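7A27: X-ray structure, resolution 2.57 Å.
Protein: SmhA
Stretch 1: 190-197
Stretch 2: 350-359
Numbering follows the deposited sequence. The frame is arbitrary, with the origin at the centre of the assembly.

Stretch 1 190-197: AGEGVVQL
Stretch 2 350-359: DNAKANYAGN

An irregular segment of SmhA, extended only from Gly-193 onward, is pinned to the last turns of a helix by asparagine side chains that hydrogen-bond to its backbone. Residues 350-358 are helical, with i to i+4 bonds such as Asn-355 N to Asn-351 O (2.9 Å), and Asn-359 (phi/psi -79/13) is the first to leave helical angles. Stretch 1 runs in the same sense along the helix, with CA-CA spacings of 7.1 Å for Glu-192 and Asn-351, 6.1 Å for Val-194 and Asn-355, and 6.0 Å for Gln-196 and Asn-359. Four residues apart, Asn-351 (chi1 t, chi2 46°) and Asn-355 (chi1 m, chi2 -29°) both point toward the segment. Asn-351 ND2 donates to Gly-191 O and Gly-193 O, each at 2.9 Å, bridging the bend at Glu-192 (-91/3). Gly-193 O also accepts from Asn-355 ND2 (2.9 Å, 168°), while Val-195 N donates to Asn-355 OD1 (3.0 Å), so this one amide engages both a carbonyl and an NH. Gly-191, at 101/-24, has backbone angles that favour glycine. From Gly-193 (-88/165) the chain is extended; Val-195 (-72/146, chi1 m) points toward the helix, its CG2 lying 3.9 Å from Asn-359 CB. The contact buries 353 Å² in total.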

ATOM      1  N   ALA A 190       9.239  -7.409   6.210  1.00 79.47           N
ATOM      2  CA  ALA A 190      10.111  -6.561   5.354  1.00 78.19           C
ATOM      3  C   ALA A 190      10.217  -7.132   3.932  1.00 78.49           C
ATOM      4  O   ALA A 190      11.353  -7.178   3.401  1.00 78.17           O
ATOM      5  CB  ALA A 190      11.478  -6.400   5.978  1.00 77.93           C
ATOM      6  N   GLY A 191       9.081  -7.560   3.361  1.00 77.95           N
ATOM      7  CA  GLY A 191       8.964  -7.999   1.957  1.00 78.20           C
ATOM      8  C   GLY A 191       8.953  -9.503   1.770  1.00 79.68           C
ATOM      9  O   GLY A 191       8.420  -9.953   0.730  1.00 79.14           O
ATOM     10  N   GLU A 192       9.507 -10.258   2.720  1.00 80.47           N
ATOM     11  CA  GLU A 192       9.633 -11.736   2.612  1.00 83.34           C
ATOM     12  C   GLU A 192       8.420 -12.430   3.220  1.00 83.23           C
ATOM     13  O   GLU A 192       8.380 -13.661   3.180  1.00 85.64           O
ATOM     14  CB  GLU A 192      10.957 -12.177   3.240  1.00 86.86           C
ATOM     15  CG  GLU A 192      12.147 -11.833   2.352  1.00 89.22           C
ATOM     16  CD  GLU A 192      13.480 -11.608   3.052  1.00 91.62           C
ATOM     17  OE1 GLU A 192      13.707 -12.248   4.100  1.00 91.28           O
ATOM     18  OE2 GLU A 192      14.271 -10.746   2.560  1.00 93.26           O
ATOM     19  N   GLY A 193       7.424 -11.686   3.700  1.00 82.69           N
ATOM     20  CA  GLY A 193       6.247 -12.284   4.359  1.00 82.38           C
ATOM     21  C   GLY A 193       5.161 -12.636   3.366  1.00 80.30           C
ATOM     22  O   GLY A 193       5.244 -12.162   2.223  1.00 78.45           O
ATOM     23  N   VAL A 194       4.204 -13.455   3.807  1.00 81.08           N
ATOM     24  CA  VAL A 194       2.968 -13.842   3.059  1.00 80.27           C
ATOM     25  C   VAL A 194       1.789 -13.242   3.836  1.00 78.05           C
ATOM     26  O   VAL A 194       1.322 -13.868   4.763  1.00 77.48           O
ATOM     27  CB  VAL A 194       2.860 -15.364   2.899  1.00 81.01           C
ATOM     28  CG1 VAL A 194       1.605 -15.772   2.139  1.00 80.26           C
ATOM     29  CG2 VAL A 194       4.113 -15.903   2.225  1.00 81.40           C
ATOM     30  N   VAL A 195       1.389 -12.032   3.450  1.00 76.50           N
ATOM     31  CA  VAL A 195       0.461 -11.163   4.223  1.00 76.13           C
ATOM     32  C   VAL A 195      -0.972 -11.686   4.178  1.00 75.89           C
ATOM     33  O   VAL A 195      -1.434 -12.142   3.138  1.00 76.57           O
ATOM     34  CB  VAL A 195       0.506  -9.695   3.761  1.00 74.62           C
ATOM     35  CG1 VAL A 195       1.923  -9.159   3.797  1.00 74.30           C
ATOM     36  CG2 VAL A 195      -0.137  -9.488   2.403  1.00 74.83           C
ATOM     37  N   GLN A 196      -1.658 -11.475   5.294  1.00 75.90           N
ATOM     38  CA  GLN A 196      -3.091 -11.746   5.518  1.00 77.83           C
ATOM     39  C   GLN A 196      -3.516 -10.888   6.727  1.00 74.63           C
ATOM     40  O   GLN A 196      -2.830 -10.906   7.758  1.00 74.17           O
ATOM     41  CB  GLN A 196      -3.260 -13.251   5.746  1.00 84.29           C
ATOM     42  CG  GLN A 196      -4.706 -13.754   5.724  1.00 87.70           C
ATOM     43  CD  GLN A 196      -5.261 -14.118   4.363  1.00 89.00           C
ATOM     44  OE1 GLN A 196      -5.282 -13.324   3.410  1.00 87.75           O
ATOM     45  NE2 GLN A 196      -5.778 -15.339   4.295  1.00 89.74           N
ATOM     46  N   LEU A 197      -4.612 -10.145   6.582  1.00 71.61           N
ATOM     47  CA  LEU A 197      -5.321  -9.446   7.686  1.00 69.50           C
ATOM     48  C   LEU A 197      -6.786  -9.872   7.628  1.00 68.36           C
ATOM     49  O   LEU A 197      -7.264 -10.132   6.527  1.00 70.33           O
ATOM     50  CB  LEU A 197      -5.172  -7.934   7.509  1.00 69.30           C
ATOM     51  CG  LEU A 197      -3.816  -7.335   7.887  1.00 68.48           C
ATOM     52  CD1 LEU A 197      -3.857  -5.817   7.802  1.00 66.33           C
ATOM     53  CD2 LEU A 197      -3.395  -7.790   9.273  1.00 69.47           C
ATOM     54  N   ASP A 350       8.258 -11.566  -7.294  1.00 70.96           N
ATOM     55  CA  ASP A 350       7.368 -12.752  -7.377  1.00 73.34           C
ATOM     56  C   ASP A 350       6.486 -12.816  -6.122  1.00 73.68           C
ATOM     57  O   ASP A 350       5.259 -13.056  -6.269  1.00 73.35           O
ATOM     58  CB  ASP A 350       8.172 -14.041  -7.566  1.00 75.28           C
ATOM     59  CG  ASP A 350       8.730 -14.261  -8.967  1.00 75.79           C
ATOM     60  OD1 ASP A 350       8.159 -13.726  -9.926  1.00 74.03           O
ATOM     61  OD2 ASP A 350       9.723 -14.994  -9.090  1.00 78.29           O
ATOM     62  N   ASN A 351       7.078 -12.583  -4.941  1.00 75.49           N
ATOM     63  CA  ASN A 351       6.378 -12.680  -3.627  1.00 76.41           C
ATOM     64  C   ASN A 351       5.390 -11.510  -3.482  1.00 74.31           C
ATOM     65  O   ASN A 351       4.302 -11.727  -2.935  1.00 72.53           O
ATOM     66  CB  ASN A 351       7.348 -12.786  -2.441  1.00 76.87           C
ATOM     67  CG  ASN A 351       6.639 -13.082  -1.124  1.00 78.02           C
ATOM     68  OD1 ASN A 351       5.769 -13.951  -1.055  1.00 80.19           O
ATOM     69  ND2 ASN A 351       6.996 -12.381  -0.061  1.00 76.76           N
ATOM     70  N   ALA A 352       5.754 -10.313  -3.934  1.00 74.11           N
ATOM     71  CA  ALA A 352       4.891  -9.111  -3.851  1.00 74.46           C
ATOM     72  C   ALA A 352       3.643  -9.330  -4.707  1.00 74.91           C
ATOM     73  O   ALA A 352       2.536  -8.995  -4.230  1.00 76.47           O
ATOM     74  CB  ALA A 352       5.636  -7.874  -4.271  1.00 74.20           C
ATOM     75  N   LYS A 353       3.810  -9.909  -5.903  1.00 74.81           N
ATOM     76  CA  LYS A 353       2.689 -10.180  -6.846  1.00 75.35           C
ATOM     77  C   LYS A 353       1.765 -11.243  -6.244  1.00 76.15           C
ATOM     78  O   LYS A 353       0.536 -11.114  -6.418  1.00 77.88           O
ATOM     79  CB  LYS A 353       3.193 -10.614  -8.225  1.00 77.05           C
ATOM     80  CG  LYS A 353       3.842  -9.510  -9.040  1.00 76.23           C
ATOM     81  CD  LYS A 353       4.483  -9.968 -10.321  1.00 76.89           C
ATOM     82  CE  LYS A 353       3.471 -10.492 -11.309  1.00 78.76           C
ATOM     83  NZ  LYS A 353       4.136 -10.823 -12.594  1.00 80.77           N
ATOM     84  N   ALA A 354       2.332 -12.274  -5.610  1.00 76.39           N
ATOM     85  CA  ALA A 354       1.580 -13.354  -4.932  1.00 77.39           C
ATOM     86  C   ALA A 354       0.777 -12.735  -3.783  1.00 76.22           C
ATOM     87  O   ALA A 354      -0.381 -13.124  -3.599  1.00 77.30           O
ATOM     88  CB  ALA A 354       2.505 -14.439  -4.446  1.00 78.04           C
ATOM     89  N   ASN A 355       1.370 -11.783  -3.067  1.00 74.01           N
ATOM     90  CA  ASN A 355       0.721 -11.080  -1.933  1.00 72.80           C
ATOM     91  C   ASN A 355      -0.431 -10.214  -2.453  1.00 72.21           C
ATOM     92  O   ASN A 355      -1.516 -10.285  -1.866  1.00 70.21           O
ATOM     93  CB  ASN A 355       1.727 -10.273  -1.107  1.00 72.37           C
ATOM     94  CG  ASN A 355       2.434 -11.080  -0.032  1.00 73.61           C
ATOM     95  OD1 ASN A 355       1.889 -12.046   0.490  1.00 74.76           O
ATOM     96  ND2 ASN A 355       3.623 -10.642   0.349  1.00 73.33           N
ATOM     97  N   TYR A 356      -0.227  -9.432  -3.520  1.00 71.68           N
ATOM     98  CA  TYR A 356      -1.299  -8.574  -4.094  1.00 69.83           C
ATOM     99  C   TYR A 356      -2.454  -9.459  -4.552  1.00 72.28           C
ATOM    100  O   TYR A 356      -3.596  -8.983  -4.506  1.00 75.95           O
ATOM    101  CB  TYR A 356      -0.806  -7.725  -5.265  1.00 68.06           C
ATOM    102  CG  TYR A 356      -0.002  -6.497  -4.905  1.00 66.00           C
ATOM    103  CD1 TYR A 356      -0.593  -5.423  -4.261  1.00 64.44           C
ATOM    104  CD2 TYR A 356       1.321  -6.371  -5.276  1.00 65.19           C
ATOM    105  CE1 TYR A 356       0.126  -4.279  -3.943  1.00 63.18           C
ATOM    106  CE2 TYR A 356       2.050  -5.251  -4.953  1.00 64.44           C
ATOM    107  CZ  TYR A 356       1.459  -4.189  -4.299  1.00 63.09           C
ATOM    108  OH  TYR A 356       2.224  -3.090  -4.026  1.00 60.07           O
ATOM    109  N   ALA A 357      -2.176 -10.690  -4.988  1.00 73.39           N
ATOM    110  CA  ALA A 357      -3.217 -11.646  -5.434  1.00 75.96           C
ATOM    111  C   ALA A 357      -3.974 -12.163  -4.210  1.00 77.58           C
ATOM    112  O   ALA A 357      -5.210 -12.055  -4.209  1.00 81.23           O
ATOM    113  CB  ALA A 357      -2.619 -12.780  -6.231  1.00 75.93           C
ATOM    114  N   GLY A 358      -3.248 -12.666  -3.204  1.00 77.68           N
ATOM    115  CA  GLY A 358      -3.796 -13.311  -1.992  1.00 78.69           C
ATOM    116  C   GLY A 358      -4.523 -12.335  -1.091  1.00 78.53           C
ATOM    117  O   GLY A 358      -5.611 -12.689  -0.577  1.00 79.28           O
ATOM    118  N   ASN A 359      -3.971 -11.129  -0.951  1.00 78.23           N
ATOM    119  CA  ASN A 359      -4.491 -10.062  -0.061  1.00 77.79           C
ATOM    120  C   ASN A 359      -5.681  -9.337  -0.701  1.00 76.90           C
ATOM    121  O   ASN A 359      -6.064  -8.285  -0.139  1.00 76.81           O
ATOM    122  CB  ASN A 359      -3.393  -9.061   0.303  1.00 76.97           C
ATOM    123  CG  ASN A 359      -3.757  -8.162   1.467  1.00 77.44           C
ATOM    124  OD1 ASN A 359      -4.396  -8.603   2.423  1.00 79.30           O
ATOM    125  ND2 ASN A 359      -3.356  -6.903   1.393  1.00 77.80           N
TER